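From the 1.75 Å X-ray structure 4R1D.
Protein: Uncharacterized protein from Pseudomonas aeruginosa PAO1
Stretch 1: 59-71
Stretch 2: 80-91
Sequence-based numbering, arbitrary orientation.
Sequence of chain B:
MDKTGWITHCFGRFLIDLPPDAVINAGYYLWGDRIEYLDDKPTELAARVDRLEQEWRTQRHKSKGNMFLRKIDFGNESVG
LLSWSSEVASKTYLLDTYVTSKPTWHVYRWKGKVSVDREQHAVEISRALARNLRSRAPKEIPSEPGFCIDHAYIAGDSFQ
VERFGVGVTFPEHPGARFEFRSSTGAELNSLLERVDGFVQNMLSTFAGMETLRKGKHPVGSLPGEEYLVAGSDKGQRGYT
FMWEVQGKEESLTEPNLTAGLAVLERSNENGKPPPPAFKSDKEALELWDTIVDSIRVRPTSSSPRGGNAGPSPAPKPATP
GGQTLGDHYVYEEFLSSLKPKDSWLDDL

Stretch 1 (59-71) QRHKSKGNMFLRK
Stretch 2 80-91: GLLSWSSEVASK

Strands 68-71 and 80-84 pair antiparallel, their axes 4.6 Å apart at closest approach and 163° between directions. Phe-68 lies opposite Ser-83 (CA-CA 4.5 Å), Arg-70 opposite Leu-82 (CA-CA 5.3 Å) and Lys-71 opposite Leu-81 (CA-CA 4.7 Å). The register slips by one at a beta bulge, where Leu-69 has phi/psi -98/-55. There Leu-82 O accepts two hydrogen bonds, from Leu-69 N (2.8 Å) and Arg-70 N (3.2 Å). Leu-82 N donates to Arg-70 O (2.9 Å), and Trp-84 N to Met-67 O (3.1 Å). Asn-66 OD1 takes up Phe-68 N (2.9 Å).

Trp-84 (chi1 m, chi2 115°) is buried between two side chains. Leu-69 (m, t) puts CD1 over one face, 4.0 Å from the five-membered ring centroid and 2° off its normal. His-61 (chi1 t, chi2 102°) turns its edge to the opposite face, centroids 4.9 Å apart and planes at 58°. Water 3 accepts from Trp-84 NE1 (2.9 Å) and donates to Lys-64 O (2.8 Å), so the buried indole keeps a polar partner. Flexible Met-67 (m, m, m) brings CE to 3.8 Å from Trp-84 CB.

Beyond the strands, Ser-86 to Ala-89 form a type I turn. Ser-86 OG accepts from Val-88 N (3.1 Å). Glu-87 O accepts from Lys-62 N (2.7 Å). The side chain of Glu-87 (m, t, chi3 -5°) is long enough to serve several partners: OE1 forms a salt bridge with Lys-62 NZ (3.4 Å), while OE2 accepts from water 1 and water 2 (both 2.8 Å). Water 1 also donates to Gln-59 OE1 (2.6 Å); water 2 accepts from Arg-60 N (2.9 Å).

Leu-82 (t, p) sets CD2 over the Arg-70 guanidinium, 3.6 Å from NE of Arg-70. On the Phe-68 side, Leu-81 CD2 meets Phe-68 CE1 at 3.9 Å. The contact buries 1007 Å² in total.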

ATOM      1  N   GLN B  59     -11.660  12.640  23.098  1.00 25.71           N
ATOM      2  CA  GLN B  59     -11.385  13.081  21.737  1.00 21.50           C
ATOM      3  C   GLN B  59     -12.520  13.893  21.141  1.00 24.19           C
ATOM      4  O   GLN B  59     -13.683  13.721  21.500  1.00 21.45           O
ATOM      5  CB  GLN B  59     -10.984  11.895  20.853  1.00 20.06           C
ATOM      6  CG  GLN B  59      -9.698  11.237  21.338  1.00 26.57           C
ATOM      7  CD  GLN B  59      -9.399   9.923  20.648  1.00 25.82           C
ATOM      8  OE1 GLN B  59      -9.813   9.693  19.511  1.00 31.53           O
ATOM      9  NE2 GLN B  59      -8.676   9.045  21.341  1.00 34.34           N
ATOM     10  N   ARG B  60     -12.160  14.799  20.241  1.00 23.73           N
ATOM     11  CA  ARG B  60     -13.107  15.754  19.689  1.00 23.09           C
ATOM     12  C   ARG B  60     -13.199  15.665  18.176  1.00 25.65           C
ATOM     13  O   ARG B  60     -12.187  15.652  17.486  1.00 25.59           O
ATOM     14  CB  ARG B  60     -12.691  17.170  20.085  1.00 26.74           C
ATOM     15  CG  ARG B  60     -12.728  17.411  21.579  1.00 26.50           C
ATOM     16  CD  ARG B  60     -14.138  17.254  22.118  1.00 22.97           C
ATOM     17  NE  ARG B  60     -14.186  17.414  23.568  1.00 23.42           N
ATOM     18  CZ  ARG B  60     -14.241  16.408  24.437  1.00 29.87           C
ATOM     19  NH1 ARG B  60     -14.272  15.156  24.006  1.00 24.04           N
ATOM     20  NH2 ARG B  60     -14.279  16.653  25.742  1.00 33.73           N
ATOM     21  N   HIS B  61     -14.429  15.614  17.678  1.00 22.31           N
ATOM     22  CA  HIS B  61     -14.714  15.749  16.260  1.00 23.17           C
ATOM     23  C   HIS B  61     -14.422  17.199  15.895  1.00 29.13           C
ATOM     24  O   HIS B  61     -14.395  18.064  16.774  1.00 27.51           O
ATOM     25  CB  HIS B  61     -16.181  15.409  16.019  1.00 25.48           C
ATOM     26  CG  HIS B  61     -16.585  15.382  14.579  1.00 24.58           C
ATOM     27  ND1 HIS B  61     -16.740  14.210  13.869  1.00 25.72           N
ATOM     28  CD2 HIS B  61     -16.909  16.384  13.726  1.00 22.58           C
ATOM     29  CE1 HIS B  61     -17.127  14.492  12.637  1.00 22.02           C
ATOM     30  NE2 HIS B  61     -17.238  15.805  12.526  1.00 28.08           N
ATOM     31  N   LYS B  62     -14.174  17.478  14.619  1.00 20.55           N
ATOM     32  CA  LYS B  62     -13.831  18.849  14.239  1.00 27.14           C
ATOM     33  C   LYS B  62     -15.038  19.777  14.343  1.00 29.68           C
ATOM     34  O   LYS B  62     -14.882  20.988  14.488  1.00 32.08           O
ATOM     35  CB  LYS B  62     -13.231  18.919  12.830  1.00 32.22           C
ATOM     36  CG  LYS B  62     -11.910  18.167  12.662  1.00 29.73           C
ATOM     37  CD  LYS B  62     -10.804  18.697  13.565  1.00 33.02           C
ATOM     38  CE  LYS B  62      -9.495  17.961  13.300  1.00 44.99           C
ATOM     39  NZ  LYS B  62      -8.415  18.351  14.247  1.00 51.08           N
ATOM     40  N   SER B  63     -16.237  19.212  14.266  1.00 24.11           N
ATOM     41  CA  SER B  63     -17.447  20.030  14.297  1.00 31.33           C
ATOM     42  C   SER B  63     -18.605  19.457  15.120  1.00 33.81           C
ATOM     43  O   SER B  63     -19.475  20.208  15.559  1.00 35.50           O
ATOM     44  CB  SER B  63     -17.925  20.332  12.874  1.00 29.80           C
ATOM     45  OG  SER B  63     -18.363  19.157  12.213  1.00 30.77           O
ATOM     46  N   LYS B  64     -18.616  18.142  15.334  1.00 28.48           N
ATOM     47  CA  LYS B  64     -19.756  17.486  15.974  1.00 27.49           C
ATOM     48  C   LYS B  64     -19.587  17.175  17.464  1.00 28.71           C
ATOM     49  O   LYS B  64     -20.410  16.461  18.044  1.00 32.11           O
ATOM     50  CB  LYS B  64     -20.122  16.195  15.233  1.00 30.99           C
ATOM     51  CG  LYS B  64     -20.478  16.387  13.770  1.00 27.40           C
ATOM     52  CD  LYS B  64     -21.153  15.140  13.223  1.00 27.18           C
ATOM     53  CE  LYS B  64     -21.453  15.276  11.738  1.00 34.71           C
ATOM     54  NZ  LYS B  64     -22.407  16.378  11.441  1.00 37.11           N
ATOM     55  N   GLY B  65     -18.527  17.691  18.079  1.00 26.77           N
ATOM     56  CA  GLY B  65     -18.313  17.498  19.502  1.00 24.44           C
ATOM     57  C   GLY B  65     -17.594  16.221  19.898  1.00 26.46           C
ATOM     58  O   GLY B  65     -16.491  15.945  19.422  1.00 24.20           O
ATOM     59  N   ASN B  66     -18.210  15.436  20.778  1.00 22.35           N
ATOM     60  CA  ASN B  66     -17.524  14.278  21.354  1.00 23.92           C
ATOM     61  C   ASN B  66     -17.359  13.177  20.310  1.00 22.47           C
ATOM     62  O   ASN B  66     -18.290  12.882  19.571  1.00 22.60           O
ATOM     63  CB  ASN B  66     -18.292  13.761  22.579  1.00 24.00           C
ATOM     64  CG  ASN B  66     -17.411  12.971  23.547  1.00 26.84           C
ATOM     65  OD1 ASN B  66     -16.675  12.056  23.151  1.00 27.76           O
ATOM     66  ND2 ASN B  66     -17.492  13.318  24.830  1.00 27.57           N
ATOM     67  N   MET B  67     -16.177  12.566  20.247  1.00 23.04           N
ATOM     68  CA  MET B  67     -15.963  11.457  19.328  1.00 22.13           C
ATOM     69  C   MET B  67     -16.695  10.204  19.783  1.00 19.37           C
ATOM     70  O   MET B  67     -17.037   9.353  18.966  1.00 19.99           O
ATOM     71  CB  MET B  67     -14.464  11.166  19.143  1.00 17.96           C
ATOM     72  CG  MET B  67     -13.752  12.175  18.258  1.00 20.22           C
ATOM     73  SD  MET B  67     -14.329  12.102  16.564  1.00 21.46           S
ATOM     74  CE  MET B  67     -13.615  10.536  16.030  1.00 19.22           C
ATOM     75  N   PHE B  68     -16.948  10.092  21.086  1.00 19.65           N
ATOM     76  CA  PHE B  68     -17.684   8.940  21.594  1.00 20.16           C
ATOM     77  C   PHE B  68     -19.187   9.162  21.487  1.00 22.91           C
ATOM     78  O   PHE B  68     -19.708  10.167  21.960  1.00 24.05           O
ATOM     79  CB  PHE B  68     -17.306   8.631  23.041  1.00 21.13           C
ATOM     80  CG  PHE B  68     -17.914   7.358  23.556  1.00 23.49           C
ATOM     81  CD1 PHE B  68     -17.448   6.130  23.112  1.00 21.16           C
ATOM     82  CD2 PHE B  68     -18.943   7.384  24.489  1.00 25.11           C
ATOM     83  CE1 PHE B  68     -17.998   4.949  23.579  1.00 20.88           C
ATOM     84  CE2 PHE B  68     -19.499   6.198  24.960  1.00 26.15           C
ATOM     85  CZ  PHE B  68     -19.023   4.985  24.506  1.00 26.30           C
ATOM     86  N   LEU B  69     -19.879   8.218  20.868  1.00 22.62           N
ATOM     87  CA  LEU B  69     -21.324   8.325  20.706  1.00 20.89           C
ATOM     88  C   LEU B  69     -22.091   7.534  21.766  1.00 29.12           C
ATOM     89  O   LEU B  69     -22.921   8.095  22.477  1.00 29.34           O
ATOM     90  CB  LEU B  69     -21.724   7.910  19.295  1.00 23.22           C
ATOM     91  CG  LEU B  69     -20.999   8.845  18.315  1.00 30.47           C
ATOM     92  CD1 LEU B  69     -21.036   8.317  16.909  1.00 28.79           C
ATOM     93  CD2 LEU B  69     -21.581  10.265  18.387  1.00 31.63           C
ATOM     94  N   ARG B  70     -21.810   6.241  21.889  1.00 24.63           N
ATOM     95  CA  ARG B  70     -22.506   5.429  22.880  1.00 27.04           C
ATOM     96  C   ARG B  70     -21.892   4.059  23.067  1.00 25.93           C
ATOM     97  O   ARG B  70     -21.208   3.536  22.186  1.00 23.41           O
ATOM     98  CB  ARG B  70     -23.998   5.282  22.530  1.00 28.77           C
ATOM     99  CG  ARG B  70     -24.287   4.827  21.103  1.00 31.50           C
ATOM    100  CD  ARG B  70     -25.781   4.935  20.775  1.00 37.36           C
ATOM    101  NE  ARG B  70     -26.007   5.229  19.357  1.00 42.11           N
ATOM    102  CZ  ARG B  70     -25.922   6.445  18.822  1.00 31.53           C
ATOM    103  NH1 ARG B  70     -25.619   7.489  19.587  1.00 45.42           N
ATOM    104  NH2 ARG B  70     -26.133   6.626  17.526  1.00 32.79           N
ATOM    105  N   LYS B  71     -22.136   3.487  24.239  1.00 25.12           N
ATOM    106  CA  LYS B  71     -21.836   2.091  24.482  1.00 22.64           C
ATOM    107  C   LYS B  71     -23.128   1.301  24.341  1.00 29.92           C
ATOM    108  O   LYS B  71     -24.132   1.619  24.984  1.00 28.95           O
ATOM    109  CB  LYS B  71     -21.247   1.913  25.874  1.00 25.39           C
ATOM    110  CG  LYS B  71     -20.782   0.503  26.170  1.00 26.42           C
ATOM    111  CD  LYS B  71     -20.174   0.429  27.559  1.00 33.53           C
ATOM    112  CE  LYS B  71     -19.800  -0.992  27.926  1.00 32.51           C
ATOM    113  NZ  LYS B  71     -19.309  -1.057  29.329  1.00 35.73           N
ATOM    114  N   GLY B  80     -20.663  -2.988  22.518  1.00 22.10           N
ATOM    115  CA  GLY B  80     -20.009  -2.250  21.453  1.00 24.12           C
ATOM    116  C   GLY B  80     -19.723  -0.818  21.840  1.00 23.70           C
ATOM    117  O   GLY B  80     -20.510  -0.191  22.547  1.00 24.75           O
ATOM    118  N   LEU B  81     -18.586  -0.298  21.391  1.00 19.76           N
ATOM    119  CA  LEU B  81     -18.294   1.118  21.523  1.00 19.62           C
ATOM    120  C   LEU B  81     -18.509   1.765  20.167  1.00 24.59           C
ATOM    121  O   LEU B  81     -17.906   1.358  19.180  1.00 18.33           O
ATOM    122  CB  LEU B  81     -16.848   1.348  21.991  1.00 20.10           C
ATOM    123  CG  LEU B  81     -16.443   0.679  23.314  1.00 21.30           C
ATOM    124  CD1 LEU B  81     -14.966   0.883  23.623  1.00 22.20           C
ATOM    125  CD2 LEU B  81     -17.311   1.189  24.468  1.00 24.97           C
ATOM    126  N   LEU B  82     -19.382   2.764  20.123  1.00 16.10           N
ATOM    127  CA  LEU B  82     -19.684   3.457  18.880  1.00 19.89           C
ATOM    128  C   LEU B  82     -19.087   4.848  18.919  1.00 20.38           C
ATOM    129  O   LEU B  82     -19.377   5.643  19.827  1.00 23.33           O
ATOM    130  CB  LEU B  82     -21.202   3.546  18.682  1.00 21.02           C
ATOM    131  CG  LEU B  82     -21.665   4.026  17.304  1.00 19.24           C
ATOM    132  CD1 LEU B  82     -21.488   2.927  16.287  1.00 17.00           C
ATOM    133  CD2 LEU B  82     -23.135   4.432  17.382  1.00 26.33           C
ATOM    134  N   SER B  83     -18.245   5.141  17.934  1.00 17.58           N
ATOM    135  CA  SER B  83     -17.602   6.446  17.824  1.00 15.11           C
ATOM    136  C   SER B  83     -17.693   6.900  16.379  1.00 17.28           C
ATOM    137  O   SER B  83     -17.997   6.097  15.506  1.00 15.89           O
ATOM    138  CB  SER B  83     -16.135   6.364  18.271  1.00 20.15           C
ATOM    139  OG  SER B  83     -15.398   5.459  17.453  1.00 20.57           O
ATOM    140  N   TRP B  84     -17.459   8.184  16.121  1.00 20.82           N
ATOM    141  CA  TRP B  84     -17.295   8.645  14.741  1.00 18.00           C
ATOM    142  C   TRP B  84     -16.077   7.962  14.116  1.00 20.14           C
ATOM    143  O   TRP B  84     -15.086   7.724  14.796  1.00 20.07           O
ATOM    144  CB  TRP B  84     -17.138  10.168  14.695  1.00 20.72           C
ATOM    145  CG  TRP B  84     -18.449  10.876  14.865  1.00 19.26           C
ATOM    146  CD1 TRP B  84     -18.818  11.690  15.899  1.00 23.98           C
ATOM    147  CD2 TRP B  84     -19.570  10.820  13.978  1.00 21.90           C
ATOM    148  NE1 TRP B  84     -20.104  12.147  15.706  1.00 24.18           N
ATOM    149  CE2 TRP B  84     -20.587  11.625  14.535  1.00 22.62           C
ATOM    150  CE3 TRP B  84     -19.818  10.165  12.767  1.00 17.92           C
ATOM    151  CZ2 TRP B  84     -21.821  11.795  13.918  1.00 23.98           C
ATOM    152  CZ3 TRP B  84     -21.045  10.339  12.156  1.00 25.06           C
ATOM    153  CH2 TRP B  84     -22.031  11.147  12.733  1.00 26.24           C
ATOM    154  N   SER B  85     -16.141   7.658  12.822  1.00 18.85           N
ATOM    155  CA  SER B  85     -15.045   6.931  12.177  1.00 17.18           C
ATOM    156  C   SER B  85     -13.808   7.798  11.920  1.00 17.35           C
ATOM    157  O   SER B  85     -12.725   7.278  11.638  1.00 19.88           O
ATOM    158  CB  SER B  85     -15.513   6.273  10.883  1.00 19.68           C
ATOM    159  OG  SER B  85     -15.896   7.247   9.945  1.00 17.59           O
ATOM    160  N   SER B  86     -13.972   9.116  12.002  1.00 16.57           N
ATOM    161  CA  SER B  86     -12.848  10.048  11.976  1.00 21.49           C
ATOM    162  C   SER B  86     -13.302  11.378  12.540  1.00 23.77           C
ATOM    163  O   SER B  86     -14.489  11.577  12.803  1.00 17.51           O
ATOM    164  CB  SER B  86     -12.325  10.275  10.557  1.00 19.20           C
ATOM    165  OG  SER B  86     -13.093  11.276   9.908  1.00 20.71           O
ATOM    166  N   GLU B  87     -12.360  12.300  12.696  1.00 19.95           N
ATOM    167  CA  GLU B  87     -12.699  13.594  13.263  1.00 22.49           C
ATOM    168  C   GLU B  87     -13.438  14.513  12.296  1.00 21.07           C
ATOM    169  O   GLU B  87     -13.792  15.637  12.661  1.00 22.64           O
ATOM    170  CB  GLU B  87     -11.457  14.262  13.859  1.00 26.11           C
ATOM    171  CG  GLU B  87     -10.912  13.461  15.031  1.00 22.84           C
ATOM    172  CD  GLU B  87      -9.720  14.102  15.706  1.00 28.08           C
ATOM    173  OE1 GLU B  87      -9.227  15.140  15.207  1.00 29.75           O
ATOM    174  OE2 GLU B  87      -9.277  13.555  16.741  1.00 29.63           O
ATOM    175  N   VAL B  88     -13.668  14.050  11.070  1.00 19.63           N
ATOM    176  CA  VAL B  88     -14.518  14.797  10.138  1.00 18.56           C
ATOM    177  C   VAL B  88     -15.618  13.946   9.515  1.00 22.53           C
ATOM    178  O   VAL B  88     -16.339  14.407   8.625  1.00 24.86           O
ATOM    179  CB  VAL B  88     -13.717  15.484   9.013  1.00 21.04           C
ATOM    180  CG1 VAL B  88     -12.683  16.440   9.610  1.00 22.54           C
ATOM    181  CG2 VAL B  88     -13.070  14.444   8.096  1.00 21.24           C
ATOM    182  N   ALA B  89     -15.765  12.716   9.993  1.00 19.79           N
ATOM    183  CA  ALA B  89     -16.783  11.812   9.462  1.00 19.35           C
ATOM    184  C   ALA B  89     -18.191  12.369   9.661  1.00 17.07           C
ATOM    185  O   ALA B  89     -18.463  13.031  10.656  1.00 20.46           O
ATOM    186  CB  ALA B  89     -16.667  10.435  10.123  1.00 18.93           C
ATOM    187  N   SER B  90     -19.080  12.091   8.718  1.00 18.18           N
ATOM    188  CA  SER B  90     -20.482  12.476   8.868  1.00 22.50           C
ATOM    189  C   SER B  90     -21.438  11.348   8.483  1.00 22.00           C
ATOM    190  O   SER B  90     -22.634  11.402   8.795  1.00 22.02           O
ATOM    191  CB  SER B  90     -20.784  13.722   8.037  1.00 20.11           C
ATOM    192  OG  SER B  90     -20.699  13.436   6.659  1.00 23.95           O
ATOM    193  N   LYS B  91     -20.925  10.324   7.804  1.00 18.13           N
ATOM    194  CA  LYS B  91     -21.801   9.261   7.309  1.00 20.63           C
ATOM    195  C   LYS B  91     -21.525   7.881   7.898  1.00 19.29           C
ATOM    196  O   LYS B  91     -22.331   6.956   7.729  1.00 19.77           O
ATOM    197  CB  LYS B  91     -21.739   9.200   5.792  1.00 23.02           C
ATOM    198  CG  LYS B  91     -21.966  10.565   5.162  1.00 24.05           C
ATOM    199  CD  LYS B  91     -22.175  10.463   3.667  1.00 29.86           C
ATOM    200  CE  LYS B  91     -22.539  11.825   3.067  1.00 35.91           C
ATOM    201  NZ  LYS B  91     -21.342  12.674   2.783  1.00 31.99           N
TER
HETATM  202  O   HOH W   1     -10.388  11.119  17.430  1.00 28.81           O
HETATM  203  O   HOH W   2      -9.400  14.688  19.257  1.00 30.58           O
HETATM  204  O   HOH W   3     -21.305  13.855  17.771  1.00 36.61           O